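Local coordinates for protein putative thiosulfate sulfurtransferase YNJE (Escherichia coli, PDB 2WLR) that catalyses the transfer of sulfur from thiosulfate to cyanide, giving thiocyanate and sulfite, through a cysteine persulfide intermediate, at residues Thr75-Leu81 with Leu100-Leu106; Ala4-Lys8 with Lys92-Gln96; Ala48-Ser52 with Trp67-Leu73. All coordinates share one frame; numbering follows the deposited sequence.

Interaction 1: Thr75-Leu81 with Leu100-Leu106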
loop_
_atom_site.group_PDB
_atom_site.type_symbol
_atom_site.label_atom_id
_atom_site.label_comp_id
_atom_site.label_asym_id
_atom_site.label_seq_id
_atom_site.Cartn_x
_atom_site.Cartn_y
_atom_site.Cartn_z
ATOM N N THR A 75 28.606 -8.974 -1.214
ATOM C CA THR A 75 29.555 -8.028 -1.823
ATOM C C THR A 75 29.936 -8.385 -3.260
ATOM O O THR A 75 29.870 -7.533 -4.159
ATOM C CB THR A 75 30.861 -7.923 -0.975
ATOM O OG1 THR A 75 30.549 -7.437 0.340
ATOM C CG2 THR A 75 31.870 -6.994 -1.620
ATOM N N ASP A 76 30.308 -9.648 -3.474
ATOM C CA ASP A 76 30.907 -10.070 -4.736
ATOM C C ASP A 76 30.014 -10.941 -5.602
ATOM O O ASP A 76 30.461 -11.388 -6.632
ATOM C CB ASP A 76 32.220 -10.835 -4.480
ATOM C CG ASP A 76 33.252 -10.007 -3.724
ATOM O OD1 ASP A 76 33.222 -8.762 -3.806
ATOM O OD2 ASP A 76 34.111 -10.617 -3.047
ATOM N N ALA A 77 28.761 -11.149 -5.205
ATOM C CA ALA A 77 27.830 -11.921 -6.040
ATOM C C ALA A 77 27.389 -11.072 -7.239
ATOM O O ALA A 77 27.259 -9.865 -7.097
ATOM C CB ALA A 77 26.626 -12.344 -5.221
ATOM N N PRO A 78 27.166 -11.699 -8.417
ATOM C CA PRO A 78 26.677 -10.924 -9.579
ATOM C C PRO A 78 25.345 -10.203 -9.309
ATOM O O PRO A 78 24.437 -10.771 -8.727
ATOM C CB PRO A 78 26.486 -11.973 -10.683
ATOM C CG PRO A 78 27.011 -13.283 -10.126
ATOM C CD PRO A 78 27.251 -13.146 -8.681
ATOM N N VAL A 79 25.270 -8.934 -9.690
ATOM C CA VAL A 79 23.974 -8.254 -9.785
ATOM C C VAL A 79 23.802 -7.790 -11.216
ATOM O O VAL A 79 24.751 -7.337 -11.849
ATOM C CB VAL A 79 23.783 -7.105 -8.736
ATOM C CG1 VAL A 79 24.061 -7.656 -7.351
ATOM C CG2 VAL A 79 24.659 -5.901 -9.038
ATOM N N ALA A 80 22.608 -7.997 -11.778
ATOM C CA ALA A 80 22.338 -7.620 -13.163
ATOM C C ALA A 80 21.199 -6.616 -13.174
ATOM O O ALA A 80 20.095 -6.918 -12.703
ATOM C CB ALA A 80 21.971 -8.815 -13.982
ATOM N N LEU A 81 21.476 -5.429 -13.689
ATOM C CA LEU A 81 20.531 -4.318 -13.713
ATOM C C LEU A 81 19.749 -4.286 -14.998
ATOM O O LEU A 81 20.230 -4.697 -16.063
ATOM C CB LEU A 81 21.262 -2.987 -13.588
ATOM C CG LEU A 81 22.285 -2.836 -12.466
ATOM C CD1 LEU A 81 22.793 -1.419 -12.381
ATOM C CD2 LEU A 81 21.758 -3.276 -11.150
ATOM N N LEU A 100 29.591 -2.905 -4.075
ATOM C CA LEU A 100 29.280 -4.120 -4.835
ATOM C C LEU A 100 30.276 -4.239 -5.956
ATOM O O LEU A 100 30.509 -3.256 -6.660
ATOM C CB LEU A 100 27.862 -4.086 -5.405
ATOM C CG LEU A 100 26.787 -4.300 -4.360
ATOM C CD1 LEU A 100 26.680 -3.088 -3.509
ATOM C CD2 LEU A 100 25.412 -4.634 -4.988
ATOM N N THR A 101 30.855 -5.432 -6.125
ATOM C CA THR A 101 31.995 -5.608 -7.050
ATOM C C THR A 101 31.682 -6.283 -8.383
ATOM O O THR A 101 32.544 -6.352 -9.255
ATOM C CB THR A 101 33.144 -6.383 -6.355
ATOM O OG1 THR A 101 32.711 -7.698 -6.052
ATOM C CG2 THR A 101 33.550 -5.692 -5.047
ATOM N N HIS A 102 30.453 -6.753 -8.573
ATOM C CA HIS A 102 30.129 -7.489 -9.789
ATOM C C HIS A 102 28.773 -7.026 -10.317
ATOM O O HIS A 102 27.770 -7.667 -10.023
ATOM C CB HIS A 102 30.087 -8.985 -9.474
ATOM C CG HIS A 102 30.050 -9.854 -10.688
ATOM N ND1 HIS A 102 29.499 -9.440 -11.883
ATOM C CD2 HIS A 102 30.455 -11.131 -10.880
ATOM C CE1 HIS A 102 29.596 -10.414 -12.771
ATOM N NE2 HIS A 102 30.172 -11.450 -12.190
ATOM N N ILE A 103 28.773 -5.921 -11.058
ATOM C CA ILE A 103 27.551 -5.255 -11.535
ATOM C C ILE A 103 27.518 -5.298 -13.044
ATOM O O ILE A 103 28.373 -4.724 -13.715
ATOM C CB ILE A 103 27.486 -3.791 -11.076
ATOM C CG1 ILE A 103 27.594 -3.694 -9.554
ATOM C CG2 ILE A 103 26.161 -3.102 -11.540
ATOM C CD1 ILE A 103 27.717 -2.285 -9.052
ATOM N N SER A 104 26.527 -6.011 -13.580
ATOM C CA SER A 104 26.343 -6.205 -15.024
ATOM C C SER A 104 24.978 -5.680 -15.467
ATOM O O SER A 104 24.171 -5.268 -14.628
ATOM C CB SER A 104 26.364 -7.695 -15.337
ATOM O OG SER A 104 27.593 -8.293 -14.972
ATOM N N ILE A 105 24.741 -5.697 -16.768
ATOM C CA ILE A 105 23.397 -5.516 -17.319
ATOM C C ILE A 105 22.752 -6.891 -17.515
ATOM O O ILE A 105 23.441 -7.884 -17.818
ATOM C CB ILE A 105 23.456 -4.753 -18.643
ATOM C CG1 ILE A 105 22.084 -4.271 -19.058
ATOM C CG2 ILE A 105 24.036 -5.621 -19.752
ATOM C CD1 ILE A 105 22.149 -3.116 -20.003
ATOM N N LEU A 106 21.443 -6.974 -17.282
ATOM C CA LEU A 106 20.686 -8.186 -17.558
ATOM C C LEU A 106 20.306 -8.104 -19.028
ATOM O O LEU A 106 19.431 -7.309 -19.404
ATOM C CB LEU A 106 19.470 -8.317 -16.633
ATOM C CG LEU A 106 18.644 -9.593 -16.810
ATOM C CD1 LEU A 106 19.424 -10.817 -16.496
ATOM C CD2 LEU A 106 17.402 -9.514 -15.904
HETATM O O HOH W 1 28.435 -7.535 -6.547
#

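Interaction 2: Ala4-Lys8 with Lys92-Gln96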
loop_
_atom_site.group_PDB
_atom_site.type_symbol
_atom_site.label_atom_id
_atom_site.label_comp_id
_atom_site.label_asym_id
_atom_site.label_seq_id
_atom_site.Cartn_x
_atom_site.Cartn_y
_atom_site.Cartn_z
ATOM N N ALA A 4 34.909 1.803 -14.181
ATOM C CA ALA A 4 33.506 2.156 -13.799
ATOM C C ALA A 4 32.463 1.534 -14.733
ATOM O O ALA A 4 31.263 1.624 -14.465
ATOM C CB ALA A 4 33.328 3.676 -13.744
ATOM N N GLU A 5 32.910 0.905 -15.821
ATOM C CA GLU A 5 31.986 0.223 -16.741
ATOM C C GLU A 5 31.352 -1.014 -16.104
ATOM O O GLU A 5 31.842 -1.547 -15.107
ATOM C CB GLU A 5 32.696 -0.193 -18.034
ATOM C CG GLU A 5 32.819 0.915 -19.069
ATOM C CD GLU A 5 33.503 0.444 -20.344
ATOM O OE1 GLU A 5 34.130 -0.644 -20.329
ATOM O OE2 GLU A 5 33.407 1.161 -21.368
ATOM N N LEU A 6 30.258 -1.466 -16.708
ATOM C CA LEU A 6 29.583 -2.683 -16.275
ATOM C C LEU A 6 30.458 -3.902 -16.538
ATOM O O LEU A 6 31.189 -3.939 -17.534
ATOM C CB LEU A 6 28.248 -2.837 -17.013
ATOM C CG LEU A 6 27.209 -1.747 -16.740
ATOM C CD1 LEU A 6 26.250 -1.561 -17.915
ATOM C CD2 LEU A 6 26.458 -2.060 -15.457
ATOM N N ALA A 7 30.386 -4.890 -15.641
ATOM C CA ALA A 7 30.997 -6.208 -15.854
ATOM C C ALA A 7 30.343 -6.879 -17.070
ATOM O O ALA A 7 29.530 -6.253 -17.757
ATOM C CB ALA A 7 30.834 -7.064 -14.616
ATOM N N LYS A 8 30.678 -8.140 -17.352
ATOM C CA LYS A 8 30.174 -8.762 -18.582
ATOM C C LYS A 8 28.641 -9.006 -18.492
ATOM O O LYS A 8 28.147 -9.438 -17.440
ATOM C CB LYS A 8 30.954 -10.041 -18.941
ATOM C CG LYS A 8 30.552 -11.297 -18.209
ATOM C CD LYS A 8 30.936 -12.569 -18.986
ATOM C CE LYS A 8 29.824 -13.620 -18.863
ATOM N NZ LYS A 8 28.621 -13.315 -19.724
ATOM N N LYS A 92 23.968 1.864 -11.084
ATOM C CA LYS A 92 25.300 1.239 -11.137
ATOM C C LYS A 92 26.287 2.066 -10.304
ATOM O O LYS A 92 27.037 1.529 -9.502
ATOM C CB LYS A 92 25.798 1.130 -12.569
ATOM C CG LYS A 92 27.237 0.638 -12.694
ATOM C CD LYS A 92 27.920 1.145 -13.965
ATOM C CE LYS A 92 28.283 2.635 -13.838
ATOM N NZ LYS A 92 29.001 3.157 -15.036
ATOM N N THR A 93 26.228 3.372 -10.466
ATOM C CA THR A 93 27.215 4.257 -9.844
ATOM C C THR A 93 27.058 4.243 -8.329
ATOM O O THR A 93 28.051 4.100 -7.605
ATOM C CB THR A 93 27.094 5.650 -10.442
ATOM O OG1 THR A 93 27.401 5.571 -11.841
ATOM C CG2 THR A 93 28.059 6.634 -9.784
ATOM N N ARG A 94 25.828 4.330 -7.827
ATOM C CA ARG A 94 25.571 4.241 -6.399
ATOM C C ARG A 94 25.959 2.876 -5.830
ATOM O O ARG A 94 26.515 2.788 -4.725
ATOM C CB ARG A 94 24.116 4.591 -6.032
ATOM C CG ARG A 94 23.796 6.094 -6.045
ATOM C CD ARG A 94 24.484 6.890 -4.939
ATOM N NE ARG A 94 24.067 6.495 -3.613
ATOM C CZ ARG A 94 22.983 6.911 -2.972
ATOM N NH1 ARG A 94 22.117 7.740 -3.535
ATOM N NH2 ARG A 94 22.763 6.471 -1.743
ATOM N N LEU A 95 25.675 1.804 -6.572
ATOM C CA LEU A 95 26.006 0.480 -6.045
ATOM C C LEU A 95 27.512 0.258 -6.012
ATOM O O LEU A 95 28.016 -0.422 -5.117
ATOM C CB LEU A 95 25.296 -0.620 -6.844
ATOM C CG LEU A 95 23.787 -0.652 -6.663
ATOM C CD1 LEU A 95 23.259 -1.722 -7.588
ATOM C CD2 LEU A 95 23.328 -0.923 -5.262
ATOM N N GLN A 96 28.225 0.771 -7.004
ATOM C CA GLN A 96 29.701 0.709 -6.992
ATOM C C GLN A 96 30.264 1.419 -5.765
ATOM O O GLN A 96 31.102 0.867 -5.059
ATOM C CB GLN A 96 30.289 1.340 -8.257
ATOM C CG GLN A 96 30.080 0.519 -9.521
ATOM C CD GLN A 96 30.511 1.251 -10.783
ATOM O OE1 GLN A 96 30.619 2.480 -10.811
ATOM N NE2 GLN A 96 30.726 0.500 -11.843
#

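Interaction 3: Ala48-Ser52 with Trp67-Leu73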
loop_
_atom_site.group_PDB
_atom_site.type_symbol
_atom_site.label_atom_id
_atom_site.label_comp_id
_atom_site.label_asym_id
_atom_site.label_seq_id
_atom_site.Cartn_x
_atom_site.Cartn_y
_atom_site.Cartn_z
ATOM N N ALA A 48 13.564 -10.506 -8.871
ATOM C CA ALA A 48 14.245 -9.216 -8.989
ATOM C C ALA A 48 13.913 -8.343 -7.795
ATOM O O ALA A 48 12.825 -8.389 -7.234
ATOM C CB ALA A 48 13.805 -8.449 -10.222
ATOM N N LEU A 49 14.901 -7.530 -7.465
ATOM C CA LEU A 49 14.742 -6.439 -6.512
ATOM C C LEU A 49 14.327 -5.186 -7.290
ATOM O O LEU A 49 14.602 -5.077 -8.492
ATOM C CB LEU A 49 16.062 -6.181 -5.734
ATOM C CG LEU A 49 16.664 -7.423 -5.063
ATOM C CD1 LEU A 49 17.951 -7.045 -4.342
ATOM C CD2 LEU A 49 15.663 -8.110 -4.120
ATOM N N ASN A 50 13.718 -4.230 -6.601
ATOM C CA ASN A 50 13.378 -2.933 -7.189
ATOM C C ASN A 50 14.233 -1.887 -6.483
ATOM O O ASN A 50 14.112 -1.664 -5.253
ATOM C CB ASN A 50 11.908 -2.628 -6.969
ATOM C CG ASN A 50 11.381 -1.424 -7.796
ATOM O OD1 ASN A 50 11.978 -1.020 -8.850
ATOM N ND2 ASN A 50 10.303 -0.881 -7.347
ATOM N N LEU A 51 15.038 -1.207 -7.273
ATOM C CA LEU A 51 15.806 -0.068 -6.777
ATOM C C LEU A 51 15.662 1.008 -7.820
ATOM O O LEU A 51 16.451 1.081 -8.771
ATOM C CB LEU A 51 17.274 -0.423 -6.535
ATOM C CG LEU A 51 18.133 0.655 -5.866
ATOM C CD1 LEU A 51 17.585 1.101 -4.511
ATOM C CD2 LEU A 51 19.590 0.189 -5.708
ATOM N N SER A 52 14.617 1.796 -7.693
ATOM C CA SER A 52 14.311 2.810 -8.693
ATOM C C SER A 52 15.355 3.908 -8.691
ATOM O O SER A 52 15.635 4.486 -7.626
ATOM C CB SER A 52 12.947 3.378 -8.454
ATOM O OG SER A 52 12.618 4.278 -9.471
ATOM N N TRP A 67 19.513 -1.113 2.740
ATOM C CA TRP A 67 18.745 -1.795 1.710
ATOM C C TRP A 67 19.532 -2.968 1.153
ATOM O O TRP A 67 19.015 -4.075 0.959
ATOM C CB TRP A 67 18.410 -0.780 0.607
ATOM C CG TRP A 67 17.542 -1.306 -0.492
ATOM C CD1 TRP A 67 16.181 -1.184 -0.573
ATOM C CD2 TRP A 67 17.972 -1.960 -1.669
ATOM N NE1 TRP A 67 15.743 -1.788 -1.723
ATOM C CE2 TRP A 67 16.810 -2.252 -2.428
ATOM C CE3 TRP A 67 19.214 -2.362 -2.171
ATOM C CZ2 TRP A 67 16.856 -2.952 -3.632
ATOM C CZ3 TRP A 67 19.269 -3.033 -3.384
ATOM C CH2 TRP A 67 18.074 -3.320 -4.112
ATOM N N ILE A 68 20.809 -2.761 0.894
ATOM C CA ILE A 68 21.672 -3.834 0.409
ATOM C C ILE A 68 21.680 -4.999 1.411
ATOM O O ILE A 68 21.477 -6.148 1.010
ATOM C CB ILE A 68 23.092 -3.301 0.121
ATOM C CG1 ILE A 68 23.071 -2.361 -1.113
ATOM C CG2 ILE A 68 24.086 -4.460 -0.090
ATOM C CD1 ILE A 68 24.358 -1.562 -1.312
ATOM N N LYS A 69 21.833 -4.683 2.700
ATOM C CA LYS A 69 21.841 -5.707 3.763
ATOM C C LYS A 69 20.511 -6.435 3.912
ATOM O O LYS A 69 20.474 -7.667 4.127
ATOM C CB LYS A 69 22.159 -5.032 5.093
ATOM C CG LYS A 69 23.609 -4.836 5.319
ATOM C CD LYS A 69 24.110 -5.771 6.393
ATOM C CE LYS A 69 23.704 -5.260 7.760
ATOM N NZ LYS A 69 23.745 -6.314 8.807
ATOM N N GLN A 70 19.435 -5.675 3.870
ATOM C CA GLN A 70 18.073 -6.213 4.048
ATOM C C GLN A 70 17.723 -7.201 2.926
ATOM O O GLN A 70 16.888 -8.080 3.131
ATOM C CB GLN A 70 17.038 -5.091 4.093
ATOM C CG GLN A 70 16.949 -4.349 5.414
ATOM C CD GLN A 70 16.399 -2.954 5.298
ATOM O OE1 GLN A 70 15.761 -2.593 4.293
ATOM N NE2 GLN A 70 16.631 -2.145 6.342
ATOM N N HIS A 71 18.348 -7.042 1.758
ATOM C CA HIS A 71 18.074 -7.895 0.596
ATOM C C HIS A 71 19.150 -8.943 0.340
ATOM O O HIS A 71 19.165 -9.561 -0.708
ATOM C CB HIS A 71 17.855 -7.029 -0.647
ATOM C CG HIS A 71 16.693 -6.099 -0.522
ATOM N ND1 HIS A 71 15.405 -6.452 -0.861
ATOM C CD2 HIS A 71 16.617 -4.840 -0.043
ATOM C CE1 HIS A 71 14.601 -5.432 -0.612
ATOM N NE2 HIS A 71 15.309 -4.449 -0.102
ATOM N N ASN A 72 20.060 -9.131 1.294
ATOM C CA ASN A 72 21.036 -10.233 1.200
ATOM C C ASN A 72 21.873 -10.198 -0.093
ATOM O O ASN A 72 22.174 -11.233 -0.728
ATOM C CB ASN A 72 20.318 -11.580 1.350
ATOM C CG ASN A 72 19.424 -11.635 2.589
ATOM O OD1 ASN A 72 19.877 -11.403 3.714
ATOM N ND2 ASN A 72 18.146 -11.951 2.385
ATOM N N LEU A 73 22.313 -9.003 -0.453
ATOM C CA LEU A 73 23.206 -8.856 -1.581
ATOM C C LEU A 73 24.641 -9.052 -1.116
ATOM O O LEU A 73 25.179 -8.234 -0.373
ATOM C CB LEU A 73 23.027 -7.474 -2.207
ATOM C CG LEU A 73 21.744 -7.377 -3.036
ATOM C CD1 LEU A 73 21.305 -5.936 -3.173
ATOM C CD2 LEU A 73 21.965 -8.000 -4.415
HETATM O O HOH W 2 13.141 -2.429 -2.852
#

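Interaction 1: Thr75-Leu81 with Leu100-Leu106
The imidazole of H102 lies flat against P78: CB of P78 sits 3.9 Å from the H102 ring centroid and 3° off the ring normal, a CH-pi contact over one face. At the ring's edge, near its plane, are D76 O from the facing segment and OG of S104, which is hydrogen-bonded to the backbone of K8. With CG anti to the backbone N (chi1 -168°), H102 brings its ring over P78.

Beyond this ring the two segments pair as parallel strands. V79 N donates to H102 O at 2.8 Å; S104 N to V79 O, L81 N to S104 O and L106 N to L81 O continue the ladder. On one face of the sheet CG2 of V79 lies 3.7 Å from CG1 of I103; on the other, CB of A80 meets CB of L106.

Ahead of the strands, T101 N donates to T75 O at 3.0 Å, and OG1 of T101 to D76 OD1 at 2.5 Å, 35° out of the carboxylate plane. A water lies 2.8 Å from T75 O and 2.7 Å from A77 O and accepts from H102 N. Backbone bond, side-chain bond and water thus extend the pairing of the two strands in the beta-alpha-beta unit 79-82, 85-97, 103-105.

Interaction 2: Ala4-Lys8 with Lys92-Gln96
The carbonyl oxygen of A4 is held between two side chains of the facing helix. NE2 of Q96 donates to A4 O at 2.9 Å in a straight bond, 172° at the hydrogen, and NZ of K92 donates to the same A4 O at 2.8 Å. The two donors come from opposite faces of the carbonyl plane, 52° out of it for the amide and 38° for the ammonium, so neither follows a lone pair; yet the oxygen lies almost in the plane of the Q96 amide. Being charged, the ammonium would be expected to polarise this carbonyl.

Lower down the lysine, CD of K92 rests 3.8 Å from CD2 of L6, the two side chains passing at an angle, so that one residue offers both an apolar flank and a polar end. Its bend at chi3 turns NZ back toward A4, whereas Q96 reaches the same oxygen with a chain extended beyond CG.

K92 and Q96 are four residues apart, and so on the same side of helix 85-97, the crossover helix of a beta-alpha-beta unit in the rhodanese fold, with Q96 N bonded to K92 O. NZ of K92 also has a long, weak ion pair with D89, a turn earlier. On the other partner, the chain after L6 is fixed along strand 103-105: A7 is backbone-bonded to I103, and L6 packs on I103.

Interaction 3: Ala48-Ser52 with Trp67-Leu73
Strand 49-50 and the C-terminal end of helix 61-70 keep their backbones well apart, CA of L49 lying 8.0 Å from CA of H71 and CA of L51 9.1 Å from CA of W67; N50 O is the strand's backbone atom that reaches the indole, 3.4 Å from CZ2 of W67. CD1 of L51 stands 4.1 Å from the centroid of the six-membered ring of W67, 13° off the normal, a CH-pi contact over one face. Turned anti to the backbone N (chi1 -176°), CG of W67 carries the ring out from the helix toward the strand, where its CH2 lies 3.7 Å from CD1 of L49.

Within the first rhodanese domain this helix packs beside the edge strand of the parallel sheet, whose neighbour, strand 21-24, is bonded to L49 and L51 through the backbone. The chain departs from helical geometry at H71.

L49 fills the corner made by that turn: its CD1 meets CD1 of L73 tip to tip at 3.7 Å, while CD2 comes equally near ND1 of H71, L49 and H71 running alongside one another and pointing opposite ways. One water donates to N50 O at 2.7 Å and accepts from NE1 of W67 in the indole plane.

Overall arrangement
All three contacts lie at one end of the chain, in the first of three rhodanese domains and away from the catalytic cysteine in the third. They share a four-stranded parallel sheet, ordered 49-50, 21-24, 79-82, 103-105: interaction 1 joins 79-82 to the outermost strand 103-105, and interaction 3, centred about 12 Å away, packs on the other outermost strand, 49-50. Along the chain interaction 3 is complete before interaction 1 starts, and V79 packs on L73 where they meet. Interaction 2, centred about 8 Å from interaction 1 and 16 Å from interaction 3, encloses interaction 3 and alternates with interaction 1. L95, on the same helix as K92 and Q96, packs on I103, L51 and I68, while interaction 2 itself lies at the surface.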